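Side-chain contact in endo-beta-1,4-mannanase (Alicyclobacillus acidocaldarius, PDB 4CD8), which hydrolyses internal beta-1,4-mannosidic linkages of mannans as a family 113 glycoside hydrolase: residues A[215-220]-A[268-273]. Residues are numbered along the deposited sequence; the frame is centred on the assembly and turned at random.
Sequences VLREVA and AMPDEP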
loop_
_atom_site.group_PDB
_atom_site.type_symbol
_atom_site.label_atom_id
_atom_site.label_comp_id
_atom_site.label_asym_id
_atom_site.label_seq_id
_atom_site.Cartn_x
_atom_site.Cartn_y
_atom_site.Cartn_z
ATOM N N VAL A 215 5.788 19.237 -6.826
ATOM C CA VAL A 215 4.891 18.588 -7.766
ATOM C C VAL A 215 3.772 17.863 -7.010
ATOM O O VAL A 215 2.630 17.877 -7.436
ATOM C CB VAL A 215 5.635 17.611 -8.680
ATOM C CG1 VAL A 215 4.634 16.847 -9.548
ATOM C CG2 VAL A 215 6.623 18.374 -9.538
ATOM N N LEU A 216 4.095 17.267 -5.869
ATOM C CA LEU A 216 3.091 16.598 -5.061
ATOM C C LEU A 216 2.039 17.610 -4.597
ATOM O O LEU A 216 0.818 17.337 -4.685
ATOM C CB LEU A 216 3.727 15.904 -3.865
ATOM C CG LEU A 216 4.739 14.799 -4.179
ATOM C CD1 LEU A 216 5.349 14.256 -2.892
ATOM C CD2 LEU A 216 4.129 13.670 -4.982
ATOM N N ARG A 217 2.515 18.769 -4.128
ATOM C CA ARG A 217 1.581 19.837 -3.737
ATOM C C ARG A 217 0.710 20.227 -4.913
ATOM O O ARG A 217 -0.542 20.368 -4.787
ATOM C CB ARG A 217 2.352 21.043 -3.214
ATOM C CG ARG A 217 1.487 22.218 -2.784
ATOM C CD ARG A 217 2.279 23.343 -2.117
ATOM N NE ARG A 217 3.650 23.393 -2.584
ATOM C CZ ARG A 217 4.737 23.182 -1.846
ATOM N NH1 ARG A 217 4.682 22.924 -0.546
ATOM N NH2 ARG A 217 5.918 23.253 -2.434
ATOM N N GLU A 218 1.340 20.434 -6.059
ATOM C CA GLU A 218 0.600 20.850 -7.258
ATOM C C GLU A 218 -0.447 19.857 -7.709
ATOM O O GLU A 218 -1.526 20.227 -8.160
ATOM C CB GLU A 218 1.571 21.190 -8.396
ATOM C CG GLU A 218 2.484 22.360 -8.033
ATOM C CD GLU A 218 3.839 22.387 -8.752
ATOM O OE1 GLU A 218 4.060 21.626 -9.720
ATOM O OE2 GLU A 218 4.698 23.205 -8.345
ATOM N N VAL A 219 -0.138 18.575 -7.591
ATOM C CA VAL A 219 -1.095 17.538 -7.953
ATOM C C VAL A 219 -2.287 17.571 -7.002
ATOM O O VAL A 219 -3.452 17.565 -7.447
ATOM C CB VAL A 219 -0.432 16.139 -7.907
ATOM C CG1 VAL A 219 -1.494 15.031 -7.973
ATOM C CG2 VAL A 219 0.555 15.971 -9.058
ATOM N N ALA A 220 -2.038 17.627 -5.703
ATOM C CA ALA A 220 -3.148 17.719 -4.747
ATOM C C ALA A 220 -4.007 18.949 -5.027
ATOM O O ALA A 220 -5.245 18.874 -5.079
ATOM C CB ALA A 220 -2.606 17.754 -3.335
ATOM N N ALA A 268 11.697 16.781 4.532
ATOM C CA ALA A 268 11.190 17.324 3.262
ATOM C C ALA A 268 9.685 17.696 3.257
ATOM O O ALA A 268 9.301 18.700 2.639
ATOM C CB ALA A 268 11.502 16.367 2.126
ATOM N N MET A 269 8.850 16.915 3.947
ATOM C CA MET A 269 7.400 17.056 3.811
ATOM C C MET A 269 6.914 18.204 4.668
ATOM O O MET A 269 7.204 18.249 5.839
ATOM C CB MET A 269 6.666 15.762 4.213
ATOM C CG MET A 269 6.888 14.581 3.275
ATOM S SD MET A 269 6.615 14.953 1.530
ATOM C CE MET A 269 4.838 15.236 1.490
ATOM N N PRO A 270 6.167 19.149 4.073
ATOM C CA PRO A 270 5.742 20.305 4.856
ATOM C C PRO A 270 4.502 20.015 5.702
ATOM O O PRO A 270 3.846 18.992 5.506
ATOM C CB PRO A 270 5.431 21.339 3.782
ATOM C CG PRO A 270 4.941 20.540 2.629
ATOM C CD PRO A 270 5.733 19.255 2.671
ATOM N N ASP A 271 4.198 20.912 6.643
ATOM C CA ASP A 271 3.001 20.767 7.436
ATOM C C ASP A 271 1.930 21.612 6.754
ATOM O O ASP A 271 1.668 22.738 7.150
ATOM C CB ASP A 271 3.261 21.212 8.881
ATOM C CG ASP A 271 2.033 21.087 9.763
ATOM O OD1 ASP A 271 1.062 20.410 9.350
ATOM O OD2 ASP A 271 2.036 21.657 10.827
ATOM N N GLU A 272 1.361 21.019 5.694
ATOM C CA GLU A 272 0.348 21.715 4.898
ATOM C C GLU A 272 -0.873 20.830 4.736
ATOM O O GLU A 272 -0.751 19.611 4.677
ATOM C CB GLU A 272 0.929 22.114 3.547
ATOM C CG GLU A 272 1.995 23.175 3.714
ATOM C CD GLU A 272 2.751 23.492 2.447
ATOM O OE1 GLU A 272 2.415 22.976 1.371
ATOM O OE2 GLU A 272 3.700 24.283 2.542
ATOM N N PRO A 273 -2.073 21.448 4.660
ATOM C CA PRO A 273 -3.324 20.650 4.701
ATOM C C PRO A 273 -3.555 19.627 3.570
ATOM O O PRO A 273 -4.344 18.696 3.745
ATOM C CB PRO A 273 -4.440 21.709 4.730
ATOM C CG PRO A 273 -3.774 23.041 4.421
ATOM C CD PRO A 273 -2.314 22.903 4.755
#
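R217 reaches from helix 209-223 to the carboxylate of E272 and makes a salt bridge with it through one branch of its guanidinium group. R217 NH1 donates to E272 OE1 over 3.0 Å, in a fairly straight hydrogen bond with an N-H...O angle of 161°. The oxygen lies at the edge of the guanidinium, close to its plane; R217 NH1 comes to it from the syn side, but tilted 22° out of the carboxylate plane. The two planes are 47° apart and both oxygens of E272 face the one nitrogen, R217 NH1, with OE2 at 3.5 Å, so this is a single-bonded pair and not a flat two-bonded one. E272 OE1 also sits 3.5 Å from R217 CD, beside the bend at chi3 that turns the end of the arginine chain. P270 adds a light touch, its CG 4.0 Å from R217 NH1. The setting is the outer shell of the TIM barrel: a helix that follows strand 197-201 meets the loop leading from helix 255-268 into strand 275-283. Replacing R217 by a leucine would probably leave the E272 carboxylate without its charged mate and the loop without this polar tie to the helix. E272 OE1 has a second donor, NE1 of W274, which helps fix the carboxylate, and the R217 side chain touches W274 as well. Deeper in, L216 and M269 both pack on F229 of strand 227-232, while P270 rests on V213, one turn earlier in the arginine's own helix.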